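Local coordinates for pyruvate kinase 1 (Trypanosoma brucei brucei, PDB 4HYW), which catalyses the last step of glycolysis, transferring the phosphoryl group of phosphoenolpyruvate to ADP to give pyruvate and ATP, at residues Val100-Gly105 with His170-Arg175. Numbering follows the deposited sequence. Where two conformers were deposited one is given.
Sequences VSFAPG and HRLTDR
Phe102 and Leu172 meet on one face of a short two-stranded antiparallel sheet, the two side chains crossing obliquely. From its CB, 3.9 Å from His170 O, the phenylalanine turns with CG beside its own backbone N (chi1 -66°), which stands the ring off the sheet face with its CD2-CE2 side turned toward Leu172. CD2 comes next, loosely near His170 O at the ring edge. CE2 makes the closest approach, 3.5 Å to Leu172 CD2, and also skims Leu172 CB; further cover for the ring comes from Met149 of strand 149-158. Val100 CG1 lies on the same face, a looser 4.3 Å from Leu172 CB.

The strands belong to the small beta-rich B domain of pyruvate kinase, inserted between the third and fourth strands of the TIM barrel and well away from the chain centre; in this family it is the mobile lid over the active site. Strands 99-102 and 170-173 lie near the start and the end of the insertion. Two hydrogen-bonded pairs hold them: Phe102 N reaches His170 O at 2.9 Å, nearly straight at 172°, and His170 N returns to Phe102 O, while Val100 and Leu172 exchange two more bonds, that from Val100 N to Leu172 O being more bent at 145°. Between these, Ser101 and Arg171 form the non-hydrogen-bonded pair, their CA atoms 4.3 Å apart, and turn their side chains to the other, exposed face. There Ser101 OG lies alongside Arg171 CG at 4.0 Å, and the extended arginine runs on to a salt bridge from NE to Glu99. His170 NE2 hydrogen-bonds to Asp145.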
ATOM      1  N   VAL A 100     -44.768   9.743 -41.076  1.00 60.01           N
ATOM      2  CA  VAL A 100     -45.803  10.251 -40.174  1.00 61.65           C
ATOM      3  C   VAL A 100     -45.169  11.008 -39.031  1.00 60.24           C
ATOM      4  O   VAL A 100     -44.091  10.633 -38.552  1.00 59.72           O
ATOM      5  CB  VAL A 100     -46.677   9.110 -39.613  1.00 69.57           C
ATOM      6  CG1 VAL A 100     -45.949   8.365 -38.506  1.00 66.38           C
ATOM      7  CG2 VAL A 100     -48.011   9.644 -39.121  1.00 79.95           C
ATOM      8  N   SER A 101     -45.803  12.106 -38.623  1.00 63.57           N
ATOM      9  CA  SER A 101     -45.220  13.007 -37.612  1.00 61.56           C
ATOM     10  C   SER A 101     -45.943  12.891 -36.289  1.00 58.87           C
ATOM     11  O   SER A 101     -47.163  12.847 -36.246  1.00 62.05           O
ATOM     12  CB  SER A 101     -45.262  14.452 -38.088  1.00 63.06           C
ATOM     13  OG  SER A 101     -44.514  14.615 -39.274  1.00 69.50           O
ATOM     14  N   PHE A 102     -45.182  12.825 -35.209  1.00 58.13           N
ATOM     15  CA  PHE A 102     -45.751  12.717 -33.879  1.00 56.39           C
ATOM     16  C   PHE A 102     -45.419  13.957 -33.062  1.00 60.75           C
ATOM     17  O   PHE A 102     -44.349  14.547 -33.216  1.00 57.23           O
ATOM     18  CB  PHE A 102     -45.205  11.482 -33.175  1.00 53.29           C
ATOM     19  CG  PHE A 102     -45.629  10.190 -33.802  1.00 55.73           C
ATOM     20  CD1 PHE A 102     -46.879   9.635 -33.515  1.00 52.10           C
ATOM     21  CD2 PHE A 102     -44.778   9.512 -34.662  1.00 57.77           C
ATOM     22  CE1 PHE A 102     -47.266   8.436 -34.078  1.00 54.47           C
ATOM     23  CE2 PHE A 102     -45.161   8.306 -35.229  1.00 61.35           C
ATOM     24  CZ  PHE A 102     -46.414   7.774 -34.949  1.00 59.05           C
ATOM     25  N   ALA A 103     -46.340  14.346 -32.191  1.00 64.61           N
ATOM     26  CA  ALA A 103     -46.085  15.412 -31.229  1.00 65.31           C
ATOM     27  C   ALA A 103     -46.231  14.849 -29.824  1.00 61.66           C
ATOM     28  O   ALA A 103     -46.866  13.814 -29.639  1.00 61.95           O
ATOM     29  CB  ALA A 103     -47.063  16.562 -31.451  1.00 66.48           C
ATOM     30  N   PRO A 104     -45.647  15.530 -28.824  1.00 65.21           N
ATOM     31  CA  PRO A 104     -45.812  15.084 -27.438  1.00 61.86           C
ATOM     32  C   PRO A 104     -47.289  14.922 -27.072  1.00 60.22           C
ATOM     33  O   PRO A 104     -48.128  15.685 -27.545  1.00 65.17           O
ATOM     34  CB  PRO A 104     -45.189  16.221 -26.638  1.00 61.77           C
ATOM     35  CG  PRO A 104     -44.139  16.772 -27.535  1.00 61.45           C
ATOM     36  CD  PRO A 104     -44.623  16.586 -28.946  1.00 65.46           C
ATOM     37  N   GLY A 105     -47.600  13.908 -26.272  1.00 57.57           N
ATOM     38  CA  GLY A 105     -48.958  13.696 -25.782  1.00 61.12           C
ATOM     39  C   GLY A 105     -49.762  12.773 -26.680  1.00 62.23           C
ATOM     40  O   GLY A 105     -50.800  12.242 -26.278  1.00 62.71           O
ATOM     41  N   HIS A 170     -41.219  14.140 -33.377  1.00 58.88           N
ATOM     42  CA  HIS A 170     -40.418  13.419 -34.348  1.00 57.73           C
ATOM     43  C   HIS A 170     -41.176  13.007 -35.584  1.00 59.98           C
ATOM     44  O   HIS A 170     -42.347  12.635 -35.527  1.00 58.62           O
ATOM     45  CB  HIS A 170     -39.759  12.212 -33.705  1.00 57.98           C
ATOM     46  CG  HIS A 170     -38.616  11.646 -34.505  1.00 57.21           C
ATOM     47  ND1 HIS A 170     -37.468  12.325 -34.711  1.00 57.01           N
ATOM     48  CD2 HIS A 170     -38.460  10.411 -35.137  1.00 54.44           C
ATOM     49  CE1 HIS A 170     -36.625  11.567 -35.435  1.00 55.59           C
ATOM     50  NE2 HIS A 170     -37.229  10.398 -35.692  1.00 56.64           N
ATOM     51  N   ARG A 171     -40.485  13.055 -36.715  1.00 63.49           N
ATOM     52  CA  ARG A 171     -40.996  12.551 -37.984  1.00 58.79           C
ATOM     53  C   ARG A 171     -40.402  11.160 -38.241  1.00 57.50           C
ATOM     54  O   ARG A 171     -39.200  10.953 -38.119  1.00 62.58           O
ATOM     55  CB  ARG A 171     -40.601  13.521 -39.104  1.00 60.52           C
ATOM     56  CG  ARG A 171     -40.983  13.101 -40.512  1.00 62.79           C
ATOM     57  CD  ARG A 171     -40.281  13.996 -41.523  1.00 65.23           C
ATOM     58  NE  ARG A 171     -40.352  13.457 -42.875  1.00 67.31           N
ATOM     59  CZ  ARG A 171     -39.339  12.867 -43.511  1.00 71.23           C
ATOM     60  NH1 ARG A 171     -39.519  12.391 -44.734  1.00 79.04           N
ATOM     61  NH2 ARG A 171     -38.159  12.727 -42.920  1.00 69.82           N
ATOM     62  N   LEU A 172     -41.253  10.209 -38.574  1.00 55.75           N
ATOM     63  CA  LEU A 172     -40.859   8.820 -38.585  1.00 54.20           C
ATOM     64  C   LEU A 172     -41.000   8.293 -40.007  1.00 56.27           C
ATOM     65  O   LEU A 172     -42.049   8.459 -40.626  1.00 61.60           O
ATOM     66  CB  LEU A 172     -41.766   8.034 -37.644  1.00 53.96           C
ATOM     67  CG  LEU A 172     -41.225   6.868 -36.821  1.00 53.36           C
ATOM     68  CD1 LEU A 172     -39.932   7.226 -36.107  1.00 49.25           C
ATOM     69  CD2 LEU A 172     -42.285   6.388 -35.831  1.00 50.29           C
ATOM     70  N   THR A 173     -39.936   7.699 -40.544  1.00 52.09           N
ATOM     71  CA  THR A 173     -40.009   7.095 -41.876  1.00 54.81           C
ATOM     72  C   THR A 173     -40.031   5.563 -41.815  1.00 53.73           C
ATOM     73  O   THR A 173     -39.954   4.968 -40.729  1.00 56.41           O
ATOM     74  CB  THR A 173     -38.877   7.602 -42.827  1.00 58.64           C
ATOM     75  OG1 THR A 173     -37.599   7.481 -42.188  1.00 57.18           O
ATOM     76  CG2 THR A 173     -39.101   9.068 -43.217  1.00 56.48           C
ATOM     77  N   ASP A 174     -40.152   4.932 -42.976  1.00 51.94           N
ATOM     78  CA  ASP A 174     -40.265   3.477 -43.058  1.00 52.96           C
ATOM     79  C   ASP A 174     -39.122   2.759 -42.332  1.00 51.09           C
ATOM     80  O   ASP A 174     -37.964   3.161 -42.425  1.00 54.71           O
ATOM     81  CB  ASP A 174     -40.313   3.027 -44.526  1.00 53.40           C
ATOM     82  CG  ASP A 174     -41.671   3.295 -45.184  1.00 58.19           C
ATOM     83  OD1 ASP A 174     -42.531   3.953 -44.552  1.00 54.17           O
ATOM     84  OD2 ASP A 174     -41.859   2.873 -46.351  1.00 57.43           O
ATOM     85  N   ARG A 175     -39.466   1.702 -41.600  1.00 49.85           N
ATOM     86  CA  ARG A 175     -38.485   0.763 -41.067  0.50 49.03           C
ATOM     87  C   ARG A 175     -37.363   1.464 -40.276  1.00 49.45           C
ATOM     88  O   ARG A 175     -36.176   1.336 -40.602  1.00 50.14           O
ATOM     89  CB  ARG A 175     -37.914  -0.122 -42.182  0.50 49.72           C
ATOM     90  CG  ARG A 175     -38.976  -0.809 -43.047  0.50 51.15           C
ATOM     91  CD  ARG A 175     -38.556  -2.225 -43.421  0.50 52.03           C
ATOM     92  NE  ARG A 175     -39.341  -2.791 -44.524  0.50 52.65           N
ATOM     93  CZ  ARG A 175     -40.279  -3.723 -44.375  0.50 51.55           C
ATOM     94  NH1 ARG A 175     -40.609  -4.153 -43.161  0.50 48.60           N
ATOM     95  NH2 ARG A 175     -40.902  -4.211 -45.440  0.50 49.97           N
TER